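Local coordinates for choline binding protein PCPA (Streptococcus pneumoniae, PDB 4CP6), which is a pneumococcal surface antigen with leucine-rich repeats, probably attached to the cell wall through choline and perhaps involved in adhesion to host cells, at residues V47-G52 / V92-S97; K258-Y263 / E278-I283. All coordinates share one frame; numbering follows the deposited sequence. Where two conformers were deposited one is given.

Contact 1. Residues V47-G52 / V92-S97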
loop_
_atom_site.group_PDB
_atom_site.type_symbol
_atom_site.label_atom_id
_atom_site.label_comp_id
_atom_site.label_asym_id
_atom_site.label_seq_id
_atom_site.Cartn_x
_atom_site.Cartn_y
_atom_site.Cartn_z
ATOM N N VAL A 47 -28.856 2.780 -1.630
ATOM C CA VAL A 47 -29.930 3.659 -2.043
ATOM C C VAL A 47 -30.056 3.493 -3.568
ATOM O O VAL A 47 -29.053 3.468 -4.306
ATOM C CB VAL A 47 -29.583 5.128 -1.707
ATOM C CG1 VAL A 47 -30.516 6.123 -2.435
ATOM C CG2 VAL A 47 -29.579 5.348 -0.204
ATOM N N GLU A 48 -31.305 3.326 -4.027
ATOM C CA GLU A 48 -31.594 3.213 -5.446
ATOM C C GLU A 48 -32.026 4.583 -5.963
ATOM O O GLU A 48 -32.964 5.171 -5.428
ATOM C CB GLU A 48 -32.726 2.215 -5.633
ATOM C CG GLU A 48 -33.070 1.980 -7.086
ATOM C CD GLU A 48 -34.004 0.804 -7.241
ATOM O OE1 GLU A 48 -33.529 -0.346 -7.101
ATOM O OE2 GLU A 48 -35.216 1.031 -7.452
ATOM N N PHE A 49 -31.372 5.071 -7.014
ATOM C CA PHE A 49 -31.650 6.361 -7.610
ATOM C C PHE A 49 -32.636 6.227 -8.756
ATOM O O PHE A 49 -32.724 5.170 -9.381
ATOM C CB PHE A 49 -30.343 7.024 -8.100
ATOM C CG PHE A 49 -29.416 7.396 -6.959
ATOM C CD1 PHE A 49 -29.599 8.580 -6.257
ATOM C CD2 PHE A 49 -28.407 6.531 -6.549
ATOM C CE1 PHE A 49 -28.760 8.918 -5.191
ATOM C CE2 PHE A 49 -27.573 6.865 -5.476
ATOM C CZ PHE A 49 -27.749 8.062 -4.810
ATOM N N GLU A 50 -33.358 7.312 -9.036
ATOM C CA GLU A 50 -34.305 7.405 -10.138
ATOM C C GLU A 50 -33.534 7.600 -11.434
ATOM O O GLU A 50 -32.420 8.132 -11.420
ATOM C CB GLU A 50 -35.209 8.623 -9.913
ATOM C CG GLU A 50 -35.992 8.548 -8.605
ATOM C CD GLU A 50 -36.541 9.852 -8.057
ATOM O OE1 GLU A 50 -36.454 10.886 -8.756
ATOM O OE2 GLU A 50 -37.069 9.837 -6.921
ATOM N N ALA A 51 -34.131 7.228 -12.585
ATOM C CA ALA A 51 -33.490 7.425 -13.882
ATOM C C ALA A 51 -33.040 8.857 -14.066
ATOM O O ALA A 51 -31.928 9.087 -14.530
ATOM C CB ALA A 51 -34.448 7.030 -15.004
ATOM N N GLY A 52 -33.901 9.814 -13.692
ATOM C CA GLY A 52 -33.619 11.237 -13.854
ATOM C C GLY A 52 -32.462 11.746 -13.023
ATOM O O GLY A 52 -31.925 12.814 -13.329
ATOM N N VAL A 92 -27.637 0.862 -13.751
ATOM C CA VAL A 92 -27.897 1.128 -12.344
ATOM C C VAL A 92 -27.582 2.622 -12.223
ATOM O O VAL A 92 -26.452 3.056 -12.522
ATOM C CB VAL A 92 -27.044 0.223 -11.411
ATOM C CG1 VAL A 92 -27.221 0.618 -9.951
ATOM C CG2 VAL A 92 -27.426 -1.253 -11.600
ATOM N N TYR A 93 -28.607 3.424 -11.898
ATOM C CA TYR A 93 -28.488 4.878 -11.895
ATOM C C TYR A 93 -27.628 5.380 -10.758
ATOM O O TYR A 93 -27.652 4.811 -9.671
ATOM C CB TYR A 93 -29.875 5.519 -11.824
ATOM C CG TYR A 93 -30.803 4.962 -12.880
ATOM C CD1 TYR A 93 -30.486 5.059 -14.231
ATOM C CD2 TYR A 93 -31.999 4.344 -12.526
ATOM C CE1 TYR A 93 -31.339 4.552 -15.211
ATOM C CE2 TYR A 93 -32.849 3.820 -13.497
ATOM C CZ TYR A 93 -32.525 3.947 -14.834
ATOM O OH TYR A 93 -33.386 3.427 -15.777
ATOM N N TYR A 94 -26.863 6.443 -10.997
ATOM C CA TYR A 94 -25.991 6.935 -9.937
ATOM C C TYR A 94 -25.650 8.390 -10.228
ATOM O O TYR A 94 -25.424 8.741 -11.376
ATOM C CB TYR A 94 -24.698 6.064 -9.852
ATOM C CG TYR A 94 -23.993 6.228 -8.529
ATOM C CD1 TYR A 94 -23.081 7.264 -8.330
ATOM C CD2 TYR A 94 -24.273 5.381 -7.453
ATOM C CE1 TYR A 94 -22.514 7.490 -7.075
ATOM C CE2 TYR A 94 -23.664 5.564 -6.209
ATOM C CZ TYR A 94 -22.765 6.612 -6.034
ATOM O OH TYR A 94 -22.149 6.820 -4.823
ATOM N N PRO A 95 -25.600 9.248 -9.192
ATOM C CA PRO A 95 -25.297 10.664 -9.420
ATOM C C PRO A 95 -23.884 10.945 -9.919
ATOM O O PRO A 95 -22.974 10.140 -9.743
ATOM C CB PRO A 95 -25.525 11.318 -8.050
ATOM C CG PRO A 95 -25.600 10.243 -7.075
ATOM C CD PRO A 95 -25.938 8.973 -7.788
ATOM N N SER A 96 -23.690 12.136 -10.508
ATOM C CA SER A 96 -22.359 12.527 -11.002
ATOM C C SER A 96 -21.486 13.121 -9.881
ATOM O O SER A 96 -20.257 13.182 -10.008
ATOM C CB SER A 96 -22.536 13.572 -12.087
ATOM O OG SER A 96 -23.323 14.639 -11.586
ATOM N N SER A 97 -22.120 13.616 -8.827
ATOM C CA SER A 97 -21.436 14.201 -7.669
ATOM C C SER A 97 -22.351 14.056 -6.483
ATOM O O SER A 97 -23.574 13.951 -6.663
ATOM C CB SER A 97 -21.102 15.676 -7.899
ATOM O OG SER A 97 -22.274 16.477 -7.865
HETATM O O HOH W 1 -29.589 3.259 -8.486
#
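F49 and Y93 make the nearest backbone approach, CA to CA 5.5 Å, where two irregular segments pass each other just before a short 3-10 turn begins at A51. A single water joins the two main chains instead of a direct bond: F49 N donates to it at 2.9 Å, and the water donates in turn to Y93 O at 2.8 Å. Chi1 of -67° sets F49 CG beside the backbone N, anti to the carbonyl carbon; the ring it carries packs against P95. P95 CD sits over the ring centre, 3.5 Å from the F49 centroid and 10° off the normal, a CH-pi contact, while P95 CG leans out toward F49 CZ and CE1. V47 CG1 lies over the opposite face near the rim, so the phenyl group is sandwiched between its own segment and the proline. Its CE2 side turns to Y94 in an edge-to-face pair, ring centroids of F49 and Y94 5.5 Å apart with planes at 68°. P95 CD also overlies the rim of the Y94 ring, so one methylene serves both aromatics. Y93 reaches back to the other segment: A51 CA rests over the Y93 ring centre, 3.5 Å from the centroid, and A51 CB extends to Y93 CZ at 3.6 Å. At the ring edge, close to its plane, F49 O lies 3.3 Å from Y93 CD2, consistent with a weak attraction to the aromatic hydrogen. Beyond the two segments, F58 of strand 57-59 adds an edge-to-face partner for F49 and also touches P95, and the Y94 hydroxyl is hydrogen-bonded to F81 O and S115 OG. Both segments lead toward neighbouring parallel strands, 57-59 and 97-100, at the N-terminal end of the leucine-rich-repeat array.

Contact 2. Residues K258-Y263 / E278-I283; sequences KELASY and EGLEKI
E259 pairs with K282 and L260 with I283 in parallel register, the first pair projecting from one face of the sheet and the second from the other. On the polar face K282 CG is anti to its backbone N (chi1 175°), and the fully extended chain beyond it carries NZ out to a water shared with E259. The charged ends stop short of a salt bridge, E259 OE1 to K282 NZ being 4.8 Å. The water fills the interval, donating to E259 OE1 at 2.8 Å and accepting from K282 NZ at 3.0 Å; K282 NZ also forms a long, weak ion pair with E307. On the buried face L260 meets two side chains. Its CD2 touches L280 CD1 at 3.7 Å, the two leucines crossing at about a right angle; the L280 chi2 of 138°, away from a staggered value, sets that methyl. L260 CD1 lies 4.2 Å from I283 CG1, the two side chains alongside and pointing the same way, and F288 also packs on L260. Between the faces K258 O accepts twice, from E281 N at 2.8 Å, tilted out of the carbonyl plane, and from K282 N at 3.3 Å, within that plane. L260 N donates to K282 O at 2.9 Å. Strand 238-241 flanks the other side of strand 259-260, L239 touching L260. K258 and E281, 23 residues apart, share the same backbone conformation, as do broadly the residues that follow: a regular stack of successive coils, with aliphatic side chains inside and charged ones outside, as expected of the short parallel strands in a BspA-type leucine-rich-repeat solenoid.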
loop_
_atom_site.group_PDB
_atom_site.type_symbol
_atom_site.label_atom_id
_atom_site.label_comp_id
_atom_site.label_asym_id
_atom_site.label_seq_id
_atom_site.Cartn_x
_atom_site.Cartn_y
_atom_site.Cartn_z
ATOM N N LYS A 258 17.472 2.931 9.200
ATOM C CA LYS A 258 17.593 1.617 9.840
ATOM C C LYS A 258 16.745 0.590 9.072
ATOM O O LYS A 258 17.051 -0.610 9.090
ATOM C CB LYS A 258 17.126 1.659 11.284
ATOM C CG LYS A 258 17.980 2.601 12.135
ATOM C CD LYS A 258 17.736 2.386 13.623
ATOM C CE LYS A 258 18.898 2.882 14.458
ATOM N NZ LYS A 258 18.693 4.278 14.932
ATOM N N GLU A 259 15.657 1.036 8.425
ATOM C CA GLU A 259 14.836 0.089 7.686
ATOM C C GLU A 259 14.155 0.714 6.509
ATOM O O GLU A 259 13.787 1.911 6.535
ATOM C CB GLU A 259 13.807 -0.593 8.603
ATOM C CG GLU A 259 12.721 0.323 9.102
ATOM C CD GLU A 259 11.666 -0.389 9.931
ATOM O OE1 GLU A 259 10.988 -1.309 9.412
ATOM O OE2 GLU A 259 11.522 -0.011 11.113
ATOM N N LEU A 260 13.920 -0.139 5.478
ATOM C CA LEU A 260 13.085 0.228 4.342
ATOM C C LEU A 260 11.753 -0.424 4.627
ATOM O O LEU A 260 11.702 -1.646 4.849
ATOM C CB LEU A 260 13.641 -0.261 3.007
ATOM C CG LEU A 260 15.090 0.103 2.727
ATOM C CD1 LEU A 260 15.478 -0.371 1.360
ATOM C CD2 LEU A 260 15.314 1.615 2.799
ATOM N N ALA A 261 10.678 0.362 4.663
ATOM C CA ALA A 261 9.360 -0.195 4.959
ATOM C C ALA A 261 8.923 -1.135 3.858
ATOM O O ALA A 261 9.404 -1.076 2.714
ATOM C CB ALA A 261 8.335 0.940 5.051
ATOM N N SER A 262 7.970 -1.978 4.191
ATOM C CA SER A 262 7.387 -2.838 3.191
ATOM C C SER A 262 6.813 -1.979 2.056
ATOM O O SER A 262 6.254 -0.893 2.314
ATOM C CB SER A 262 6.301 -3.702 3.812
ATOM O OG SER A 262 5.357 -2.954 4.561
ATOM N N TYR A 263 6.974 -2.453 0.798
ATOM C CA TYR A 263 6.486 -1.779 -0.417
ATOM C C TYR A 263 7.094 -0.375 -0.631
ATOM O O TYR A 263 6.600 0.380 -1.492
ATOM C CB TYR A 263 4.941 -1.687 -0.381
ATOM C CG TYR A 263 4.271 -3.024 -0.625
ATOM C CD1 TYR A 263 3.982 -3.889 0.431
ATOM C CD2 TYR A 263 3.950 -3.436 -1.915
ATOM C CE1 TYR A 263 3.355 -5.109 0.206
ATOM C CE2 TYR A 263 3.315 -4.652 -2.148
ATOM C CZ TYR A 263 3.037 -5.490 -1.085
ATOM O OH TYR A 263 2.381 -6.687 -1.357
ATOM N N GLU A 278 25.435 2.035 5.513
ATOM C CA GLU A 278 25.768 1.281 6.698
ATOM C C GLU A 278 24.874 1.798 7.828
ATOM O O GLU A 278 24.675 3.022 7.958
ATOM C CB GLU A 278 27.233 1.478 7.098
ATOM C CG GLU A 278 28.173 0.599 6.310
ATOM C CD GLU A 278 27.782 -0.864 6.193
ATOM O OE1 GLU A 278 27.343 -1.466 7.202
ATOM O OE2 GLU A 278 27.968 -1.402 5.080
ATOM N N GLY A 279 24.351 0.871 8.612
ATOM C CA GLY A 279 23.424 1.148 9.697
ATOM C C GLY A 279 22.044 0.600 9.351
ATOM O O GLY A 279 21.248 0.323 10.248
ATOM N N LEU A 280 21.757 0.436 8.041
ATOM C CA LEU A 280 20.473 -0.148 7.609
ATOM C C LEU A 280 20.475 -1.621 8.005
ATOM O O LEU A 280 21.423 -2.363 7.721
ATOM C CB LEU A 280 20.288 0.036 6.113
ATOM C CG LEU A 280 18.872 -0.206 5.614
ATOM C CD1 LEU A 280 18.493 0.831 4.601
ATOM C CD2 LEU A 280 18.747 -1.564 5.030
ATOM N N GLU A 281 19.420 -2.042 8.701
ATOM C CA GLU A 281 19.312 -3.405 9.212
ATOM C C GLU A 281 18.280 -4.273 8.513
ATOM O O GLU A 281 18.425 -5.492 8.527
ATOM C CB GLU A 281 18.923 -3.400 10.698
ATOM C CG GLU A 281 19.901 -2.652 11.595
ATOM C CD GLU A 281 19.389 -2.348 12.994
ATOM O OE1 GLU A 281 18.176 -2.522 13.259
ATOM O OE2 GLU A 281 20.213 -1.908 13.826
ATOM N N LYS A 282 17.217 -3.674 7.992
ATOM C CA LYS A 282 16.098 -4.439 7.462
ATOM C C LYS A 282 15.526 -3.879 6.195
ATOM O O LYS A 282 15.308 -2.668 6.086
ATOM C CB LYS A 282 15.021 -4.491 8.578
ATOM C CG LYS A 282 13.702 -5.158 8.181
ATOM C CD LYS A 282 12.798 -5.205 9.406
ATOM C CE LYS A 282 11.556 -5.989 9.158
ATOM N NZ LYS A 282 10.696 -5.982 10.377
ATOM N N ILE A 283 15.213 -4.790 5.263
ATOM C CA ILE A 283 14.527 -4.466 4.018
ATOM C C ILE A 283 13.164 -5.167 4.080
ATOM O O ILE A 283 13.101 -6.409 4.141
ATOM C CB ILE A 283 15.340 -4.923 2.790
ATOM C CG1 ILE A 283 16.657 -4.132 2.733
ATOM C CG2 ILE A 283 14.525 -4.794 1.504
ATOM C CD1 ILE A 283 17.647 -4.648 1.693
HETATM O O HOH W 2 9.939 -3.223 11.131
#

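Overall arrangement
Contact 1 and contact 2 lie on opposite sides of the middle of the elongated chain; their centres are about 31 Å and 17 Å from the centre of the chain and about 48 Å from each other. Their nearest atoms are about 28 Å apart, so neither touches the other, and in sequence contact 1 closes before contact 2 opens. They show two ways of joining neighbouring parts of the chain: near the N-terminal end, aromatic rings, a proline and a water hold irregular loops together, whereas further along, main-chain bonds join coil to coil in parallel register. Neither includes a bound ligand; both belong to the elongated body of the protein.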